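Local coordinates for putative ABC transporter, ATP-binding protein ComA (Streptococcus mutans, PDB 3K8U), which is a putative ATP-binding cassette transporter protein, represented here by its C39-family peptidase domain, probably of papain-like fold, at residues Glu64-Phe75 / Phe127-Leu138. Numbering follows the deposited sequence.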
loop_
_atom_site.group_PDB
_atom_site.type_symbol
_atom_site.label_atom_id
_atom_site.label_comp_id
_atom_site.label_asym_id
_atom_site.label_seq_id
_atom_site.Cartn_x
_atom_site.Cartn_y
_atom_site.Cartn_z
ATOM N N GLU A 64 -4.550 -7.908 -11.790
ATOM C CA GLU A 64 -3.718 -7.356 -12.848
ATOM C C GLU A 64 -2.916 -6.287 -12.103
ATOM O O GLU A 64 -3.493 -5.457 -11.401
ATOM C CB GLU A 64 -4.584 -6.714 -13.931
ATOM C CG GLU A 64 -3.794 -6.181 -15.113
ATOM C CD GLU A 64 -4.681 -5.614 -16.204
ATOM O OE1 GLU A 64 -4.697 -4.375 -16.376
ATOM O OE2 GLU A 64 -5.360 -6.407 -16.891
ATOM N N THR A 65 -1.595 -6.328 -12.225
ATOM C CA THR A 65 -0.756 -5.379 -11.501
ATOM C C THR A 65 0.191 -4.576 -12.375
ATOM O O THR A 65 0.577 -5.007 -13.459
ATOM C CB THR A 65 0.122 -6.106 -10.457
ATOM O OG1 THR A 65 1.184 -6.799 -11.128
ATOM C CG2 THR A 65 -0.695 -7.115 -9.673
ATOM N N ARG A 66 0.568 -3.404 -11.873
ATOM C CA ARG A 66 1.524 -2.539 -12.548
ATOM C C ARG A 66 2.243 -1.702 -11.499
ATOM O O ARG A 66 1.635 -1.261 -10.520
ATOM C CB ARG A 66 0.859 -1.655 -13.612
ATOM C CG ARG A 66 -0.034 -0.537 -13.107
ATOM C CD ARG A 66 -0.623 0.224 -14.296
ATOM N NE ARG A 66 -1.397 1.395 -13.893
ATOM C CZ ARG A 66 -2.694 1.380 -13.600
ATOM N NH1 ARG A 66 -3.386 0.248 -13.665
ATOM N NH2 ARG A 66 -3.295 2.499 -13.218
ATOM N N SER A 67 3.557 -1.576 -11.666
ATOM C CA SER A 67 4.396 -0.803 -10.758
ATOM C C SER A 67 4.985 0.353 -11.554
ATOM O O SER A 67 5.575 0.152 -12.617
ATOM C CB SER A 67 5.515 -1.676 -10.191
ATOM O OG SER A 67 4.973 -2.778 -9.489
ATOM N N ILE A 68 4.806 1.565 -11.048
ATOM C CA ILE A 68 5.301 2.745 -11.738
ATOM C C ILE A 68 6.059 3.669 -10.802
ATOM O O ILE A 68 5.934 3.573 -9.578
ATOM C CB ILE A 68 4.136 3.562 -12.352
ATOM C CG1 ILE A 68 3.173 4.003 -11.248
ATOM C CG2 ILE A 68 3.393 2.731 -13.400
ATOM C CD1 ILE A 68 2.442 5.292 -11.539
ATOM N N LYS A 69 6.884 4.528 -11.392
ATOM C CA LYS A 69 7.632 5.522 -10.635
ATOM C C LYS A 69 6.916 6.819 -10.969
ATOM O O LYS A 69 6.853 7.224 -12.132
ATOM C CB LYS A 69 9.094 5.578 -11.080
ATOM C CG LYS A 69 9.885 4.314 -10.766
ATOM C CD LYS A 69 9.942 4.024 -9.266
ATOM C CE LYS A 69 10.678 5.118 -8.500
ATOM N NZ LYS A 69 10.809 4.793 -7.050
ATOM N N ALA A 70 6.335 7.443 -9.954
ATOM C CA ALA A 70 5.573 8.665 -10.154
ATOM C C ALA A 70 6.040 9.804 -9.266
ATOM O O ALA A 70 7.035 9.689 -8.560
ATOM C CB ALA A 70 4.095 8.381 -9.907
ATOM N N ASP A 71 5.334 10.927 -9.355
ATOM C CA ASP A 71 5.631 12.098 -8.542
ATOM C C ASP A 71 4.301 12.649 -8.024
ATOM O O ASP A 71 3.240 12.110 -8.340
ATOM C CB ASP A 71 6.415 13.147 -9.344
ATOM C CG ASP A 71 5.722 13.541 -10.634
ATOM O OD1 ASP A 71 4.576 14.018 -10.568
ATOM O OD2 ASP A 71 6.323 13.369 -11.715
ATOM N N MET A 72 4.343 13.744 -7.276
ATOM C CA MET A 72 3.118 14.299 -6.706
ATOM C C MET A 72 2.033 14.809 -7.661
ATOM O O MET A 72 0.883 14.960 -7.249
ATOM C CB MET A 72 3.447 15.342 -5.637
ATOM C CG MET A 72 4.184 14.765 -4.425
ATOM S SD MET A 72 3.269 13.478 -3.522
ATOM C CE MET A 72 2.014 14.465 -2.707
ATOM N N THR A 73 2.364 15.027 -8.935
ATOM C CA THR A 73 1.359 15.494 -9.897
ATOM C C THR A 73 0.326 14.396 -10.124
ATOM O O THR A 73 -0.763 14.640 -10.638
ATOM C CB THR A 73 1.976 15.874 -11.263
ATOM O OG1 THR A 73 2.469 14.697 -11.912
ATOM C CG2 THR A 73 3.096 16.883 -11.090
ATOM N N LEU A 74 0.682 13.175 -9.729
ATOM C CA LEU A 74 -0.206 12.030 -9.854
ATOM C C LEU A 74 -1.551 12.336 -9.198
ATOM O O LEU A 74 -2.606 12.014 -9.740
ATOM C CB LEU A 74 0.433 10.818 -9.167
ATOM C CG LEU A 74 -0.328 9.497 -9.196
ATOM C CD1 LEU A 74 -0.404 8.979 -10.634
ATOM C CD2 LEU A 74 0.365 8.488 -8.288
ATOM N N PHE A 75 -1.506 13.030 -8.064
ATOM C CA PHE A 75 -2.715 13.359 -7.322
ATOM C C PHE A 75 -3.582 14.472 -7.906
ATOM O O PHE A 75 -4.703 14.705 -7.440
ATOM C CB PHE A 75 -2.360 13.602 -5.850
ATOM C CG PHE A 75 -1.635 12.445 -5.226
ATOM C CD1 PHE A 75 -2.314 11.262 -4.934
ATOM C CD2 PHE A 75 -0.263 12.502 -5.003
ATOM C CE1 PHE A 75 -1.635 10.152 -4.438
ATOM C CE2 PHE A 75 0.427 11.397 -4.507
ATOM C CZ PHE A 75 -0.263 10.215 -4.225
ATOM N N PHE A 127 3.964 13.536 2.975
ATOM C CA PHE A 127 3.947 12.346 2.135
ATOM C C PHE A 127 5.072 12.390 1.096
ATOM O O PHE A 127 5.798 11.415 0.912
ATOM C CB PHE A 127 2.601 12.219 1.433
ATOM C CG PHE A 127 2.491 11.007 0.561
ATOM C CD1 PHE A 127 2.227 9.761 1.118
ATOM C CD2 PHE A 127 2.652 11.109 -0.817
ATOM C CE1 PHE A 127 2.126 8.630 0.312
ATOM C CE2 PHE A 127 2.552 9.988 -1.627
ATOM C CZ PHE A 127 2.289 8.746 -1.063
ATOM N N GLN A 128 5.195 13.526 0.417
ATOM C CA GLN A 128 6.233 13.719 -0.598
ATOM C C GLN A 128 7.632 13.454 -0.023
ATOM O O GLN A 128 8.503 12.910 -0.707
ATOM C CB GLN A 128 6.136 15.144 -1.151
ATOM C CG GLN A 128 7.083 15.461 -2.302
ATOM C CD GLN A 128 6.793 16.818 -2.916
ATOM O OE1 GLN A 128 6.565 16.929 -4.119
ATOM N NE2 GLN A 128 6.775 17.853 -2.087
ATOM N N SER A 129 7.836 13.805 1.246
ATOM C CA SER A 129 9.129 13.591 1.897
ATOM C C SER A 129 9.465 12.115 2.139
ATOM O O SER A 129 10.631 11.733 2.088
ATOM C CB SER A 129 9.202 14.357 3.224
ATOM O OG SER A 129 9.070 15.755 3.020
ATOM N N GLU A 130 8.448 11.290 2.388
ATOM C CA GLU A 130 8.649 9.861 2.657
ATOM C C GLU A 130 8.562 8.947 1.431
ATOM O O GLU A 130 9.201 7.896 1.383
ATOM C CB GLU A 130 7.601 9.362 3.665
ATOM C CG GLU A 130 7.545 10.103 4.991
ATOM C CD GLU A 130 6.428 9.598 5.903
ATOM O OE1 GLU A 130 6.435 9.965 7.096
ATOM O OE2 GLU A 130 5.541 8.844 5.436
ATOM N N TRP A 131 7.739 9.339 0.463
ATOM C CA TRP A 131 7.494 8.550 -0.752
ATOM C C TRP A 131 8.678 8.402 -1.711
ATOM O O TRP A 131 9.306 9.391 -2.106
ATOM C CB TRP A 131 6.290 9.157 -1.483
ATOM C CG TRP A 131 5.743 8.376 -2.652
ATOM C CD1 TRP A 131 5.659 7.016 -2.780
ATOM C CD2 TRP A 131 5.118 8.927 -3.809
ATOM N NE1 TRP A 131 5.003 6.689 -3.947
ATOM C CE2 TRP A 131 4.661 7.848 -4.596
ATOM C CE3 TRP A 131 4.890 10.238 -4.256
ATOM C CZ2 TRP A 131 3.989 8.037 -5.805
ATOM C CZ3 TRP A 131 4.220 10.426 -5.455
ATOM C CH2 TRP A 131 3.776 9.328 -6.217
ATOM N N THR A 132 8.971 7.160 -2.093
ATOM C CA THR A 132 10.058 6.876 -3.026
ATOM C C THR A 132 9.616 7.155 -4.460
ATOM O O THR A 132 10.440 7.180 -5.372
ATOM C CB THR A 132 10.496 5.393 -2.984
ATOM O OG1 THR A 132 9.421 4.561 -3.444
ATOM C CG2 THR A 132 10.900 4.977 -1.570
ATOM N N GLY A 133 8.315 7.359 -4.647
ATOM C CA GLY A 133 7.773 7.581 -5.973
ATOM C C GLY A 133 7.156 6.301 -6.523
ATOM O O GLY A 133 6.396 6.339 -7.489
ATOM N N LEU A 134 7.473 5.165 -5.904
ATOM C CA LEU A 134 6.937 3.884 -6.350
ATOM C C LEU A 134 5.474 3.718 -5.971
ATOM O O LEU A 134 5.093 3.911 -4.812
ATOM C CB LEU A 134 7.744 2.712 -5.776
ATOM C CG LEU A 134 7.243 1.322 -6.201
ATOM C CD1 LEU A 134 7.518 1.101 -7.681
ATOM C CD2 LEU A 134 7.914 0.238 -5.378
ATOM N N ALA A 135 4.657 3.375 -6.964
ATOM C CA ALA A 135 3.229 3.152 -6.756
ATOM C C ALA A 135 2.855 1.837 -7.430
ATOM O O ALA A 135 3.301 1.553 -8.542
ATOM C CB ALA A 135 2.411 4.298 -7.348
ATOM N N ILE A 136 2.079 1.019 -6.729
ATOM C CA ILE A 136 1.640 -0.265 -7.258
ATOM C C ILE A 136 0.126 -0.231 -7.361
ATOM O O ILE A 136 -0.572 -0.014 -6.366
ATOM C CB ILE A 136 2.087 -1.441 -6.350
ATOM C CG1 ILE A 136 3.615 -1.465 -6.243
ATOM C CG2 ILE A 136 1.579 -2.780 -6.920
ATOM C CD1 ILE A 136 4.154 -2.397 -5.174
ATOM N N PHE A 137 -0.367 -0.407 -8.585
ATOM C CA PHE A 137 -1.796 -0.412 -8.872
ATOM C C PHE A 137 -2.267 -1.837 -9.138
ATOM O O PHE A 137 -1.607 -2.593 -9.858
ATOM C CB PHE A 137 -2.094 0.474 -10.089
ATOM C CG PHE A 137 -1.889 1.946 -9.837
ATOM C CD1 PHE A 137 -2.967 2.763 -9.510
ATOM C CD2 PHE A 137 -0.619 2.508 -9.898
ATOM C CE1 PHE A 137 -2.783 4.116 -9.243
ATOM C CE2 PHE A 137 -0.423 3.862 -9.633
ATOM C CZ PHE A 137 -1.508 4.668 -9.301
ATOM N N LEU A 138 -3.400 -2.203 -8.544
ATOM C CA LEU A 138 -3.966 -3.538 -8.712
ATOM C C LEU A 138 -5.400 -3.442 -9.217
ATOM O O LEU A 138 -6.129 -2.513 -8.872
ATOM C CB LEU A 138 -3.965 -4.300 -7.384
ATOM C CG LEU A 138 -2.715 -4.296 -6.505
ATOM C CD1 LEU A 138 -2.976 -5.140 -5.273
ATOM C CD2 LEU A 138 -1.517 -4.825 -7.264
HETATM O O HOH W 1 7.167 15.071 -6.168
#
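The edge of the antiparallel sheet is built here, where Arg66 and Ile68 of strand 64-69 pair with Phe137 and Ala135 of strand 134-138. Each of these two pairs is closed by two backbone hydrogen bonds. A further one runs from Ala70 N to Gly133 O (2.7 Å), just where the second chain turns its corner. On the face with Arg66, Ile68, Ala135 and Phe137, the guanidinium of Arg66 lies flat on the Phe137 ring, with planes 5° apart. NH2 of Arg66 sits over that ring, 3.7 Å from Phe137 CG. An extended chain from CG to NE carries the group across. Ile68 CD1 meets the same ring at CE2 of Phe137 (3.7 Å), and Phe84 stacks on Phe137 from the next strand. On the face with Thr65, Ser67, Leu134 and Leu138, Thr65 CG2 presses against Leu138 CD2, near helix 51-60. Lys69 bends at chi2 and chi3, which brings NZ to Thr132 O (2.9 Å), above the carbonyl plane.

Beyond this strand pair, Trp131 of the short strand 131-132 packs against the loop at Ala70-Asp71 and the 3-10 segment. Its CZ3 is 3.4 Å from Asp71 C, at the ring edge. NE1 of Trp131 donates to Leu134 O past the corner; the oxygen lies near the indole plane, but the donor stands above the carbonyl plane. Met72 SD lies in the plane of the Phe127 ring at its edge, 3.6 Å from CD2 of Phe127. A water accepts weakly from Met72 N and donates to Gln128 OE1. Phe75, Phe127 and Trp131 form an aromatic cluster. An Asx turn at Asp71 leads into the 3-10 segment. Strand 63-69, paired with strand 134-140, closes one edge of the six-stranded sheet, consistent with the papain-like fold of the C39 family.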